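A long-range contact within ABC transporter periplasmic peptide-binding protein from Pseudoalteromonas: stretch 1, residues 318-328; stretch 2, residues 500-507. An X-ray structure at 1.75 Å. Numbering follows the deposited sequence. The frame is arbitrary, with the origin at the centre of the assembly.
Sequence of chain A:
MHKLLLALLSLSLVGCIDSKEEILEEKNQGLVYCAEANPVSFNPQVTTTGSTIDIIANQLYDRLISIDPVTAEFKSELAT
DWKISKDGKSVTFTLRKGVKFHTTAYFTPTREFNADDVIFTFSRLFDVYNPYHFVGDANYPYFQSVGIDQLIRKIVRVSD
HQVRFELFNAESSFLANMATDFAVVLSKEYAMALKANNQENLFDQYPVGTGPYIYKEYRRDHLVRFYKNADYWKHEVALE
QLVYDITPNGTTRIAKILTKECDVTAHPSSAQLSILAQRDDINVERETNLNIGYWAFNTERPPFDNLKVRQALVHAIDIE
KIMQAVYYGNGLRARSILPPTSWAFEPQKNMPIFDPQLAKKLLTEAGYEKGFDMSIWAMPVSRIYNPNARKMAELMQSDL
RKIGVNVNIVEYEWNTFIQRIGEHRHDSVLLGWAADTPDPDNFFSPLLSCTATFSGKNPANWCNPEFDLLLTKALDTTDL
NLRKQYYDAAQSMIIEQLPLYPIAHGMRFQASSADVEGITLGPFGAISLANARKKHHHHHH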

# COMPACT_ATOMS: atom_id res chain seq x y z
N ASP A 318 11.24 12.12 -21.43
CA ASP A 318 10.09 12.34 -22.30
C ASP A 318 8.85 11.79 -21.64
O ASP A 318 8.48 10.64 -21.88
CB ASP A 318 10.30 11.65 -23.64
CG ASP A 318 9.33 12.13 -24.71
OD1 ASP A 318 8.30 12.75 -24.36
OD2 ASP A 318 9.59 11.88 -25.91
N ILE A 319 8.20 12.61 -20.82
CA ILE A 319 7.05 12.15 -20.06
C ILE A 319 5.88 11.80 -20.97
O ILE A 319 5.10 10.89 -20.69
CB ILE A 319 6.61 13.19 -19.00
CG1 ILE A 319 7.66 13.30 -17.91
CG2 ILE A 319 5.30 12.77 -18.35
CD1 ILE A 319 7.94 11.97 -17.24
N GLU A 320 5.76 12.52 -22.08
CA GLU A 320 4.61 12.34 -22.95
C GLU A 320 4.69 11.05 -23.74
O GLU A 320 3.67 10.49 -24.15
CB GLU A 320 4.41 13.57 -23.84
CG GLU A 320 3.82 14.77 -23.09
CD GLU A 320 2.40 14.52 -22.58
OE1 GLU A 320 1.65 13.79 -23.27
OE2 GLU A 320 2.04 15.04 -21.50
N LYS A 321 5.91 10.56 -23.94
CA LYS A 321 6.14 9.30 -24.62
C LYS A 321 5.84 8.13 -23.68
O LYS A 321 5.43 7.06 -24.12
CB LYS A 321 7.58 9.22 -25.12
CG LYS A 321 8.00 7.84 -25.64
CD LYS A 321 7.21 7.46 -26.86
CE LYS A 321 7.76 6.21 -27.50
NZ LYS A 321 7.03 5.86 -28.74
N ILE A 322 6.08 8.35 -22.39
CA ILE A 322 5.75 7.37 -21.37
C ILE A 322 4.24 7.26 -21.19
O ILE A 322 3.70 6.16 -21.06
CB ILE A 322 6.42 7.70 -20.02
CG1 ILE A 322 7.91 7.35 -20.09
CG2 ILE A 322 5.76 6.92 -18.89
CD1 ILE A 322 8.70 7.79 -18.89
N MET A 323 3.55 8.40 -21.22
CA MET A 323 2.09 8.41 -21.11
C MET A 323 1.41 7.55 -22.16
O MET A 323 0.30 7.06 -21.96
CB MET A 323 1.55 9.84 -21.16
CG MET A 323 2.01 10.72 -19.99
SD MET A 323 1.94 9.90 -18.37
CE MET A 323 0.18 9.78 -18.07
N GLN A 324 2.09 7.36 -23.28
CA GLN A 324 1.54 6.53 -24.35
C GLN A 324 2.15 5.15 -24.36
O GLN A 324 1.43 4.16 -24.33
CB GLN A 324 1.71 7.21 -25.72
CG GLN A 324 0.59 8.20 -26.05
CD GLN A 324 0.34 9.21 -24.92
OE1 GLN A 324 -0.65 9.09 -24.18
NE2 GLN A 324 1.23 10.20 -24.80
N ALA A 325 3.47 5.06 -24.40
CA ALA A 325 4.13 3.77 -24.49
C ALA A 325 3.87 2.89 -23.27
O ALA A 325 3.71 1.70 -23.41
CB ALA A 325 5.63 3.94 -24.70
N VAL A 326 3.85 3.50 -22.09
CA VAL A 326 3.66 2.75 -20.84
C VAL A 326 2.21 2.74 -20.40
O VAL A 326 1.64 1.68 -20.20
CB VAL A 326 4.53 3.30 -19.68
CG1 VAL A 326 4.28 2.50 -18.41
CG2 VAL A 326 6.01 3.23 -20.05
N TYR A 327 1.62 3.92 -20.25
CA TYR A 327 0.29 4.02 -19.67
C TYR A 327 -0.81 3.84 -20.70
O TYR A 327 -1.99 3.85 -20.35
CB TYR A 327 0.10 5.33 -18.91
CG TYR A 327 0.95 5.39 -17.66
CD1 TYR A 327 2.27 5.77 -17.72
CD2 TYR A 327 0.42 5.03 -16.43
CE1 TYR A 327 3.06 5.82 -16.58
CE2 TYR A 327 1.20 5.08 -15.29
CZ TYR A 327 2.52 5.47 -15.37
OH TYR A 327 3.29 5.51 -14.25
N TYR A 328 -0.41 3.68 -21.96
CA TYR A 328 -1.37 3.41 -23.03
C TYR A 328 -2.47 4.46 -23.10
O TYR A 328 -3.59 4.17 -23.51
CB TYR A 328 -1.98 2.01 -22.87
CG TYR A 328 -1.13 0.91 -23.45
CD1 TYR A 328 0.14 0.64 -22.96
CD2 TYR A 328 -1.61 0.13 -24.49
CE1 TYR A 328 0.91 -0.37 -23.51
CE2 TYR A 328 -0.84 -0.88 -25.04
CZ TYR A 328 0.42 -1.13 -24.55
OH TYR A 328 1.16 -2.14 -25.11
N LEU A 500 11.81 12.83 -5.08
CA LEU A 500 11.29 12.00 -6.14
C LEU A 500 10.54 12.88 -7.12
O LEU A 500 10.17 14.02 -6.82
CB LEU A 500 10.38 10.90 -5.57
CG LEU A 500 9.26 11.31 -4.60
CD1 LEU A 500 8.12 11.99 -5.35
CD2 LEU A 500 8.74 10.11 -3.82
N TYR A 501 10.31 12.34 -8.31
CA TYR A 501 9.65 13.06 -9.39
C TYR A 501 8.35 12.37 -9.72
O TYR A 501 8.37 11.25 -10.25
CB TYR A 501 10.55 13.05 -10.62
CG TYR A 501 9.95 13.67 -11.87
CD1 TYR A 501 9.24 14.86 -11.82
CD2 TYR A 501 10.16 13.08 -13.11
CE1 TYR A 501 8.72 15.43 -12.99
CE2 TYR A 501 9.65 13.63 -14.26
CZ TYR A 501 8.93 14.80 -14.20
OH TYR A 501 8.44 15.34 -15.37
N PRO A 502 7.22 13.01 -9.39
CA PRO A 502 5.90 12.47 -9.74
C PRO A 502 5.81 12.31 -11.25
O PRO A 502 6.11 13.24 -11.98
CB PRO A 502 4.94 13.58 -9.29
CG PRO A 502 5.68 14.30 -8.21
CD PRO A 502 7.12 14.27 -8.63
N ILE A 503 5.42 11.13 -11.71
CA ILE A 503 5.32 10.91 -13.14
C ILE A 503 3.88 10.89 -13.60
O ILE A 503 3.48 11.71 -14.42
CB ILE A 503 6.05 9.65 -13.58
CG1 ILE A 503 7.56 9.86 -13.43
CG2 ILE A 503 5.71 9.32 -15.02
CD1 ILE A 503 8.29 8.65 -12.96
N ALA A 504 3.09 9.98 -13.04
CA ALA A 504 1.72 9.78 -13.51
C ALA A 504 0.84 9.12 -12.47
O ALA A 504 1.31 8.61 -11.46
CB ALA A 504 1.74 8.95 -14.77
N HIS A 505 -0.46 9.11 -12.74
CA HIS A 505 -1.40 8.39 -11.91
C HIS A 505 -2.13 7.40 -12.81
O HIS A 505 -2.67 7.79 -13.84
CB HIS A 505 -2.39 9.37 -11.28
CG HIS A 505 -1.73 10.55 -10.63
ND1 HIS A 505 -1.65 11.78 -11.23
CD2 HIS A 505 -1.11 10.67 -9.43
CE1 HIS A 505 -1.01 12.62 -10.43
NE2 HIS A 505 -0.68 11.97 -9.33
N GLY A 506 -2.14 6.12 -12.41
CA GLY A 506 -2.76 5.08 -13.22
C GLY A 506 -4.25 4.86 -12.94
O GLY A 506 -4.79 5.34 -11.94
N MET A 507 -4.90 4.13 -13.85
CA MET A 507 -6.26 3.62 -13.63
C MET A 507 -6.14 2.25 -12.97
O MET A 507 -5.17 1.52 -13.20
CB MET A 507 -7.02 3.49 -14.96
CG MET A 507 -7.37 4.82 -15.61
SD MET A 507 -8.54 5.74 -14.61
CE MET A 507 -9.86 4.56 -14.55

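This is a small, essentially apolar contact in which one side of a short helix lies against a strand distant in sequence, held by side-chain packing with no hydrogen bond across it. The axes of the helix that begins at Ile319 and strand 500-505 approach to 9.4 Å, and their N-to-C directions differ by 33°, so the two elements run roughly the same way. The nearest CA pairs are Ile319 with Ile503 (7.2 Å), Met323 with Ala504 (7.7 Å) and Tyr327 with Gly506 (7.2 Å). On the first stretch these partners recur every four residues, close to one helical turn, which places Ile319, Met323 and Tyr327 along the same side.

At the start of the helix, Ile319 points toward the strand. Its CD1 lies 3.8 Å from CE2 of Tyr501 and 4.1 Å from CG2 of Ile503, while its CG1 comes to 3.3 Å from OH of Tyr501, a close approach by a carbon that offers the hydroxyl no polar partner. Further along, Met323 leaves the backbone sideways, but with chi1 and chi2 both m, SD of Met323 comes to 3.7 Å from CB of Ala504.

The same methyl group meets Tyr327. CB of Ala504 is 3.6 Å from CZ of Tyr327 and sits over one ring face, 3.9 Å from the centroid and 23° off the ring normal, the geometry of a CH-pi interaction. Beyond it, CA of Gly506 is 4.5 Å from CE2 of Tyr327, a looser contact. The tyrosine hydroxyl is hydrogen-bonded elsewhere in the structure.

Hydrogen bonding instead organises the helix itself. Asp318 caps its N-terminus by accepting from the backbone of Lys321 (N to OD1 of Asp318, 3.3 Å), and Met323 N donates to Ile319 O at 3.0 Å, linking two residues of the packing side. The contact buries 322 Å², both sides summed.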